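Local coordinates for protein DNA helicase RecQ (Deinococcus radiodurans, PDB 4Q48) that probably couples ATP hydrolysis to the unwinding of duplex DNA, translocating in the 3'-5' direction, at residues A168-A178 with D190-E198; S245-A253 with L264-S272. All coordinates share one frame; numbering follows the deposited sequence.

Contact 1: residues A168-A178 with D190-E198; sequences AERFPELPRVA and DIKSVLRLE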
loop_
_atom_site.group_PDB
_atom_site.type_symbol
_atom_site.label_atom_id
_atom_site.label_comp_id
_atom_site.label_asym_id
_atom_site.label_seq_id
_atom_site.Cartn_x
_atom_site.Cartn_y
_atom_site.Cartn_z
ATOM N N ALA A 168 7.477 18.288 14.454
ATOM C CA ALA A 168 6.986 18.093 15.812
ATOM C C ALA A 168 7.862 18.802 16.863
ATOM O O ALA A 168 7.388 19.107 17.960
ATOM C CB ALA A 168 6.882 16.627 16.114
ATOM N N GLU A 169 9.136 19.039 16.551
ATOM C CA GLU A 169 10.006 19.771 17.480
ATOM C C GLU A 169 9.720 21.258 17.506
ATOM O O GLU A 169 9.250 21.797 18.496
ATOM C CB GLU A 169 11.478 19.571 17.134
ATOM C CG GLU A 169 12.186 18.535 17.986
ATOM C CD GLU A 169 13.340 17.871 17.251
ATOM O OE1 GLU A 169 13.161 16.730 16.736
ATOM O OE2 GLU A 169 14.422 18.505 17.182
ATOM N N ARG A 170 9.963 21.914 16.381
ATOM C CA ARG A 170 9.908 23.362 16.331
ATOM C C ARG A 170 8.485 23.897 16.334
ATOM O O ARG A 170 8.275 25.084 16.617
ATOM C CB ARG A 170 10.715 23.875 15.134
ATOM C CG ARG A 170 12.192 23.933 15.509
ATOM C CD ARG A 170 13.110 24.486 14.460
ATOM N NE ARG A 170 12.923 25.911 14.303
ATOM C CZ ARG A 170 13.677 26.685 13.530
ATOM N NH1 ARG A 170 14.683 26.170 12.841
ATOM N NH2 ARG A 170 13.416 27.983 13.433
ATOM N N PHE A 171 7.514 23.031 16.051
ATOM C CA PHE A 171 6.105 23.427 16.030
ATOM C C PHE A 171 5.207 22.410 16.701
ATOM O O PHE A 171 4.353 21.830 16.039
ATOM C CB PHE A 171 5.606 23.624 14.590
ATOM C CG PHE A 171 6.507 24.471 13.744
ATOM C CD1 PHE A 171 7.545 23.902 13.043
ATOM C CD2 PHE A 171 6.314 25.835 13.670
ATOM C CE1 PHE A 171 8.370 24.678 12.284
ATOM C CE2 PHE A 171 7.130 26.617 12.922
ATOM C CZ PHE A 171 8.161 26.047 12.222
ATOM N N PRO A 172 5.384 22.186 18.012
ATOM C CA PRO A 172 4.554 21.197 18.716
ATOM C C PRO A 172 3.076 21.559 18.715
ATOM O O PRO A 172 2.197 20.703 18.653
ATOM C CB PRO A 172 5.099 21.233 20.143
ATOM C CG PRO A 172 6.463 21.830 20.024
ATOM C CD PRO A 172 6.359 22.819 18.913
ATOM N N GLU A 173 2.814 22.852 18.792
ATOM C CA GLU A 173 1.459 23.340 18.968
ATOM C C GLU A 173 0.626 23.238 17.703
ATOM O O GLU A 173 -0.601 23.257 17.781
ATOM C CB GLU A 173 1.499 24.788 19.481
ATOM C CG GLU A 173 1.798 25.826 18.405
ATOM C CD GLU A 173 3.249 25.790 17.890
ATOM O OE1 GLU A 173 4.098 25.026 18.445
ATOM O OE2 GLU A 173 3.532 26.552 16.920
ATOM N N LEU A 174 1.275 23.166 16.540
ATOM C CA LEU A 174 0.547 23.025 15.266
ATOM C C LEU A 174 0.228 21.568 14.920
ATOM O O LEU A 174 1.072 20.681 15.097
ATOM C CB LEU A 174 1.340 23.654 14.126
ATOM C CG LEU A 174 1.536 25.173 14.211
ATOM C CD1 LEU A 174 2.335 25.675 13.021
ATOM C CD2 LEU A 174 0.225 25.931 14.355
ATOM N N PRO A 175 -0.977 21.323 14.374
ATOM C CA PRO A 175 -1.420 19.974 13.988
ATOM C C PRO A 175 -0.571 19.359 12.879
ATOM O O PRO A 175 -0.127 20.083 11.986
ATOM C CB PRO A 175 -2.853 20.204 13.472
ATOM C CG PRO A 175 -3.270 21.491 14.031
ATOM C CD PRO A 175 -2.022 22.328 14.106
ATOM N N ARG A 176 -0.360 18.047 12.954
ATOM C CA ARG A 176 0.337 17.284 11.919
ATOM C C ARG A 176 -0.590 16.206 11.366
ATOM O O ARG A 176 -1.003 15.317 12.111
ATOM C CB ARG A 176 1.578 16.580 12.467
ATOM C CG ARG A 176 2.863 17.342 12.389
ATOM C CD ARG A 176 4.004 16.578 13.072
ATOM N NE ARG A 176 3.628 15.939 14.337
ATOM C CZ ARG A 176 3.492 16.567 15.496
ATOM N NH1 ARG A 176 3.687 17.877 15.569
ATOM N NH2 ARG A 176 3.147 15.885 16.579
ATOM N N VAL A 177 -0.915 16.237 10.078
ATOM C CA VAL A 177 -1.616 15.082 9.524
ATOM C C VAL A 177 -0.774 14.460 8.413
ATOM O O VAL A 177 -0.301 15.146 7.498
ATOM C CB VAL A 177 -3.038 15.441 9.009
ATOM C CG1 VAL A 177 -2.988 16.465 7.876
ATOM C CG2 VAL A 177 -3.754 14.192 8.568
ATOM N N ALA A 178 -0.516 13.167 8.554
ATOM C CA ALA A 178 0.291 12.415 7.592
ATOM C C ALA A 178 -0.614 11.472 6.824
ATOM O O ALA A 178 -1.398 10.721 7.407
ATOM C CB ALA A 178 1.426 11.646 8.285
ATOM N N ASP A 190 6.680 3.048 11.250
ATOM C CA ASP A 190 7.814 3.956 11.091
ATOM C C ASP A 190 7.428 5.409 10.872
ATOM O O ASP A 190 8.138 6.320 11.300
ATOM C CB ASP A 190 8.635 3.515 9.882
ATOM C CG ASP A 190 9.815 2.663 10.248
ATOM O OD1 ASP A 190 9.840 2.151 11.394
ATOM O OD2 ASP A 190 10.690 2.484 9.360
ATOM N N ILE A 191 6.277 5.627 10.244
ATOM C CA ILE A 191 5.719 6.965 10.123
ATOM C C ILE A 191 5.370 7.505 11.499
ATOM O O ILE A 191 5.696 8.650 11.814
ATOM C CB ILE A 191 4.472 6.969 9.232
ATOM C CG1 ILE A 191 4.848 6.567 7.808
ATOM C CG2 ILE A 191 3.808 8.337 9.243
ATOM C CD1 ILE A 191 3.644 6.345 6.880
ATOM N N LYS A 192 4.769 6.661 12.335
ATOM C CA LYS A 192 4.390 7.069 13.671
ATOM C C LYS A 192 5.662 7.575 14.369
ATOM O O LYS A 192 5.655 8.628 15.011
ATOM C CB LYS A 192 3.731 5.910 14.430
ATOM C CG LYS A 192 2.347 5.500 13.884
ATOM C CD LYS A 192 1.777 4.259 14.599
ATOM C CE LYS A 192 0.476 3.748 13.952
ATOM N NZ LYS A 192 -0.737 3.767 14.855
ATOM N N SER A 193 6.771 6.870 14.187
ATOM C CA SER A 193 7.988 7.213 14.917
ATOM C C SER A 193 8.636 8.539 14.495
ATOM O O SER A 193 9.130 9.286 15.342
ATOM C CB SER A 193 9.012 6.090 14.785
ATOM O OG SER A 193 8.838 5.147 15.822
ATOM N N VAL A 194 8.660 8.816 13.193
ATOM C CA VAL A 194 9.272 10.047 12.673
ATOM C C VAL A 194 8.475 11.328 12.962
ATOM O O VAL A 194 9.054 12.385 13.255
ATOM C CB VAL A 194 9.524 9.925 11.171
ATOM C CG1 VAL A 194 10.368 11.099 10.681
ATOM C CG2 VAL A 194 10.253 8.616 10.892
ATOM N N LEU A 195 7.155 11.245 12.820
ATOM C CA LEU A 195 6.297 12.416 12.951
ATOM C C LEU A 195 5.496 12.397 14.249
ATOM O O LEU A 195 4.454 13.054 14.333
ATOM C CB LEU A 195 5.352 12.505 11.744
ATOM C CG LEU A 195 6.017 12.283 10.378
ATOM C CD1 LEU A 195 4.991 12.067 9.285
ATOM C CD2 LEU A 195 6.943 13.437 10.020
ATOM N N ARG A 196 5.996 11.669 15.251
ATOM C CA ARG A 196 5.301 11.466 16.538
ATOM C C ARG A 196 3.790 11.364 16.446
ATOM O O ARG A 196 3.057 12.214 16.952
ATOM C CB ARG A 196 5.664 12.560 17.542
ATOM C CG ARG A 196 7.138 12.837 17.630
ATOM C CD ARG A 196 7.417 14.054 18.491
ATOM N NE ARG A 196 8.633 14.711 18.016
ATOM C CZ ARG A 196 9.360 15.594 18.699
ATOM N NH1 ARG A 196 10.455 16.093 18.134
ATOM N NH2 ARG A 196 8.977 16.012 19.906
ATOM N N LEU A 197 3.334 10.296 15.807
ATOM C CA LEU A 197 1.909 10.049 15.658
ATOM C C LEU A 197 1.596 8.706 16.285
ATOM O O LEU A 197 0.571 8.079 15.979
ATOM C CB LEU A 197 1.489 10.115 14.183
ATOM C CG LEU A 197 1.871 11.453 13.536
ATOM C CD1 LEU A 197 1.523 11.532 12.058
ATOM C CD2 LEU A 197 1.219 12.589 14.285
ATOM N N GLU A 198 2.482 8.267 17.181
ATOM C CA GLU A 198 2.253 7.018 17.896
ATOM C C GLU A 198 1.015 7.204 18.731
ATOM O O GLU A 198 0.190 6.305 18.838
ATOM C CB GLU A 198 3.441 6.628 18.782
ATOM C CG GLU A 198 4.029 7.778 19.586
ATOM C CD GLU A 198 5.264 8.379 18.931
ATOM O OE1 GLU A 198 5.681 7.845 17.887
ATOM O OE2 GLU A 198 5.804 9.387 19.439
#

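Contact 2: residues S245-A253 with L264-S272; sequences SRKSVEETA and LAYHAGLSS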
loop_
_atom_site.group_PDB
_atom_site.type_symbol
_atom_site.label_atom_id
_atom_site.label_comp_id
_atom_site.label_asym_id
_atom_site.label_seq_id
_atom_site.Cartn_x
_atom_site.Cartn_y
_atom_site.Cartn_z
ATOM N N SER A 245 8.640 -7.377 -19.157
ATOM C CA SER A 245 9.657 -6.781 -20.017
ATOM C C SER A 245 9.054 -6.005 -21.183
ATOM O O SER A 245 7.912 -6.224 -21.583
ATOM C CB SER A 245 10.587 -7.863 -20.583
ATOM O OG SER A 245 9.869 -8.776 -21.405
ATOM N N ARG A 246 9.848 -5.093 -21.721
ATOM C CA ARG A 246 9.476 -4.353 -22.914
ATOM C C ARG A 246 9.308 -5.286 -24.142
ATOM O O ARG A 246 8.544 -4.991 -25.065
ATOM C CB ARG A 246 10.520 -3.264 -23.158
ATOM C CG ARG A 246 10.656 -2.808 -24.583
ATOM C CD ARG A 246 11.531 -1.566 -24.683
ATOM N NE ARG A 246 11.699 -1.143 -26.073
ATOM C CZ ARG A 246 12.440 -0.108 -26.454
ATOM N NH1 ARG A 246 13.083 0.614 -25.544
ATOM N NH2 ARG A 246 12.541 0.200 -27.743
ATOM N N LYS A 247 9.993 -6.429 -24.135
ATOM C CA LYS A 247 9.919 -7.367 -25.261
ATOM C C LYS A 247 8.653 -8.228 -25.218
ATOM O O LYS A 247 8.105 -8.587 -26.267
ATOM C CB LYS A 247 11.174 -8.258 -25.286
ATOM C CG LYS A 247 10.921 -9.720 -25.669
ATOM C CD LYS A 247 12.213 -10.478 -25.919
ATOM C CE LYS A 247 11.994 -11.989 -25.944
ATOM N NZ LYS A 247 11.833 -12.527 -27.325
ATOM N N SER A 248 8.188 -8.545 -24.010
ATOM C CA SER A 248 6.946 -9.297 -23.842
ATOM C C SER A 248 5.734 -8.433 -24.231
ATOM O O SER A 248 4.750 -8.943 -24.771
ATOM C CB SER A 248 6.808 -9.804 -22.409
ATOM O OG SER A 248 7.969 -10.515 -22.015
ATOM N N VAL A 249 5.822 -7.128 -23.963
ATOM C CA VAL A 249 4.793 -6.177 -24.396
ATOM C C VAL A 249 4.661 -6.152 -25.924
ATOM O O VAL A 249 3.581 -6.391 -26.455
ATOM C CB VAL A 249 5.076 -4.744 -23.858
ATOM C CG1 VAL A 249 4.380 -3.695 -24.696
ATOM C CG2 VAL A 249 4.652 -4.626 -22.391
ATOM N N GLU A 250 5.757 -5.865 -26.618
ATOM C CA GLU A 250 5.798 -5.892 -28.077
ATOM C C GLU A 250 5.186 -7.165 -28.667
ATOM O O GLU A 250 4.214 -7.117 -29.440
ATOM C CB GLU A 250 7.251 -5.761 -28.544
ATOM C CG GLU A 250 7.874 -4.375 -28.360
ATOM C CD GLU A 250 9.373 -4.350 -28.697
ATOM O OE1 GLU A 250 9.760 -4.797 -29.814
ATOM O OE2 GLU A 250 10.159 -3.873 -27.835
ATOM N N GLU A 251 5.733 -8.306 -28.264
ATOM C CA GLU A 251 5.367 -9.568 -28.884
ATOM C C GLU A 251 3.957 -9.998 -28.560
ATOM O O GLU A 251 3.246 -10.484 -29.434
ATOM C CB GLU A 251 6.364 -10.657 -28.502
ATOM C CG GLU A 251 7.707 -10.467 -29.206
ATOM C CD GLU A 251 8.753 -11.454 -28.753
ATOM O OE1 GLU A 251 9.045 -11.485 -27.540
ATOM O OE2 GLU A 251 9.288 -12.187 -29.615
ATOM N N THR A 252 3.559 -9.817 -27.305
ATOM C CA THR A 252 2.179 -10.078 -26.885
ATOM C C THR A 252 1.203 -9.172 -27.649
ATOM O O THR A 252 0.184 -9.642 -28.174
ATOM C CB THR A 252 2.005 -9.844 -25.359
ATOM O OG1 THR A 252 2.941 -10.665 -24.645
ATOM C CG2 THR A 252 0.580 -10.147 -24.901
ATOM N N ALA A 253 1.550 -7.885 -27.744
ATOM C CA ALA A 253 0.717 -6.920 -28.439
ATOM C C ALA A 253 0.499 -7.356 -29.880
ATOM O O ALA A 253 -0.605 -7.223 -30.388
ATOM C CB ALA A 253 1.336 -5.505 -28.392
ATOM N N LEU A 264 -2.407 -2.740 -28.467
ATOM C CA LEU A 264 -1.329 -1.784 -28.690
ATOM C C LEU A 264 -0.233 -1.935 -27.650
ATOM O O LEU A 264 -0.510 -2.273 -26.498
ATOM C CB LEU A 264 -1.852 -0.346 -28.652
ATOM C CG LEU A 264 -3.095 0.054 -29.450
ATOM C CD1 LEU A 264 -3.402 1.529 -29.216
ATOM C CD2 LEU A 264 -2.927 -0.249 -30.923
ATOM N N ALA A 265 1.002 -1.636 -28.042
ATOM C CA ALA A 265 2.103 -1.672 -27.098
ATOM C C ALA A 265 2.258 -0.295 -26.451
ATOM O O ALA A 265 1.983 0.725 -27.085
ATOM C CB ALA A 265 3.393 -2.102 -27.786
ATOM N N TYR A 266 2.697 -0.281 -25.194
ATOM C CA TYR A 266 2.861 0.939 -24.400
ATOM C C TYR A 266 3.968 0.676 -23.381
ATOM O O TYR A 266 3.748 -0.023 -22.377
ATOM C CB TYR A 266 1.551 1.311 -23.713
ATOM C CG TYR A 266 1.477 2.641 -22.981
ATOM C CD1 TYR A 266 1.389 3.839 -23.669
ATOM C CD2 TYR A 266 1.412 2.685 -21.589
ATOM C CE1 TYR A 266 1.275 5.045 -22.996
ATOM C CE2 TYR A 266 1.301 3.880 -20.905
ATOM C CZ TYR A 266 1.238 5.064 -21.615
ATOM O OH TYR A 266 1.134 6.266 -20.938
ATOM N N HIS A 267 5.159 1.209 -23.651
ATOM C CA HIS A 267 6.318 0.985 -22.788
ATOM C C HIS A 267 7.251 2.197 -22.761
ATOM O O HIS A 267 7.138 3.106 -23.589
ATOM C CB HIS A 267 7.050 -0.294 -23.249
ATOM C CG HIS A 267 7.472 -0.269 -24.684
ATOM N ND1 HIS A 267 8.514 0.501 -25.146
ATOM C CD2 HIS A 267 6.907 -0.829 -25.781
ATOM C CE1 HIS A 267 8.628 0.349 -26.454
ATOM N NE2 HIS A 267 7.655 -0.445 -26.863
ATOM N N ALA A 268 8.198 2.178 -21.826
ATOM C CA ALA A 268 9.087 3.308 -21.578
ATOM C C ALA A 268 9.866 3.663 -22.841
ATOM O O ALA A 268 10.406 4.763 -22.985
ATOM C CB ALA A 268 10.046 2.988 -20.419
ATOM N N GLY A 269 9.917 2.703 -23.753
ATOM C CA GLY A 269 10.735 2.788 -24.941
ATOM C C GLY A 269 10.400 3.783 -26.029
ATOM O O GLY A 269 10.585 4.986 -25.852
ATOM N N LEU A 270 9.817 3.280 -27.110
ATOM C CA LEU A 270 9.760 3.989 -28.384
ATOM C C LEU A 270 8.916 5.285 -28.268
ATOM O O LEU A 270 8.155 5.479 -27.297
ATOM C CB LEU A 270 9.249 2.996 -29.478
ATOM C CG LEU A 270 9.400 2.986 -31.024
ATOM C CD1 LEU A 270 8.657 1.804 -31.616
ATOM C CD2 LEU A 270 8.995 4.192 -31.777
ATOM N N SER A 271 9.166 6.185 -29.220
ATOM C CA SER A 271 8.523 7.496 -29.395
ATOM C C SER A 271 7.535 8.094 -28.350
ATOM O O SER A 271 6.639 7.416 -27.848
ATOM C CB SER A 271 7.810 7.466 -30.749
ATOM O OG SER A 271 7.649 8.795 -31.220
ATOM N N SER A 272 7.725 9.382 -28.037
ATOM C CA SER A 272 6.836 10.148 -27.138
ATOM C C SER A 272 5.540 10.686 -27.800
ATOM O O SER A 272 4.643 11.182 -27.105
ATOM C CB SER A 272 7.616 11.331 -26.529
ATOM O OG SER A 272 6.828 12.086 -25.620
#

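Contact 1: residues A168-A178 with D190-E198
Arg176 at the start of strand 176-180 reaches across to the turn that follows helix 185-194, and its NE donates to the backbone O of Leu195 over 3.0 Å. The bond is bent, 143° at the hydrogen, and the donor stands above the carbonyl plane. The Arg176 chain folds back at chi3 (-42°), which turns the guanidinium alongside the turn; its NH2 then lies near Arg196 O, close to the guanidinium plane but at a separation too long to count as a bond, while Ala168 CB sits over one face of the group.

Arg196 runs the other way, toward helix 165-170. Its CB lies beside Arg176 NH2; CG starts an extended chain along Ala168, with CD 3.5 Å from Ala168 CB. NE and CZ continue over the same methyl, and the Ala168 carbonyl carbon lies over the centre of one guanidinium face. At the tip NH2 lies loosely near Ala168 O, and NH1 forms a salt bridge with Glu169 OE1 (3.1 Å). The carboxylate and guanidinium planes are 34° apart.

Deeper in, Ala178 CB meets Leu195 CD1 at 3.7 Å and Leu197 CD1 at 3.8 Å, with Ile191 CG2 at the margin. The turn after helix 185-194, with Ile191 of the helix itself, thus packs against strand 176-180 and the end of helix 165-170 in the first RecA-like domain; the side chain of Ala178 lies about 9 Å from that of ADP-binding Lys52, with no nucleotide bound here. Buried Arg176 grips a backbone carbonyl at a helix end, where the helix dipole would probably suit its charge, whereas the exposed Arg196-Glu169 pair is probably weakened by solvent.

Contact 2: residues S245-A253 with L264-S272
Arg246 and His267 form the main side-chain pair between helix 246-258 and the residues that follow strand 263-266. The interaction is a CH-pi contact: Arg246 CG stands 4.1 Å from the centroid of the imidazole, only 14° off the ring normal. Farther out, the extended arginine chain brings NE to 3.4 Å from His267 CE1, and the guanidinium and ring planes are 19° apart. CG of Arg246 lies anti to the backbone N, which sends the chain out over the ring toward Gly269, whose CA lies over one face of the guanidinium, 3.3 Å from Arg246 NH1.

Apolar contacts carry the inner part. Val249 CG1 touches Ala265 CB at 3.6 Å and also nears the His267 ring at its edge, while the methyls of Ala253 and Ala265 meet at 4.0 Å. Segments 246-253 and 264-266 run antiparallel, 168° between their directions, with a closest approach of 7.4 Å between axes. The helix is that of a beta-alpha-beta crossover from strand 238-242 to strand 263-266, with strand 289-292 between them in the sheet. Strand 263-266 is an edge strand of the parallel sheet of the second RecA-like domain, and helix 272-284 covers its other face, where Tyr266 packs.

Charged and polar groups lie along the helix. Glu250 OE2 pairs with Arg246 NE at 3.6 Å, on the guanidinium edge. No hydrogen bond joins the two segments. At the helix start Ser245 is the N-cap, its OG accepting from Ser248 N over 3.1 Å.

In the fold
Contact 1 is mostly buried and belongs to the first RecA-like domain, whereas contact 2 lies at the surface of the second; their centres are 44 Å apart, on opposite sides of the chain's centre, and they share no element. Each sets a helix or its end against a strand of a parallel sheet, but 176-180 is an interior strand and 263-266 an outermost one. Both have apolar packing around an alanine methyl. The polar chemistry differs: contact 1 uses a buried arginine hydrogen-bonded to a main-chain carbonyl and keeps its ion pair at the exposed margin, while contact 2 lays an arginine over a histidine ring, with its ion pairs between residues of the same helix.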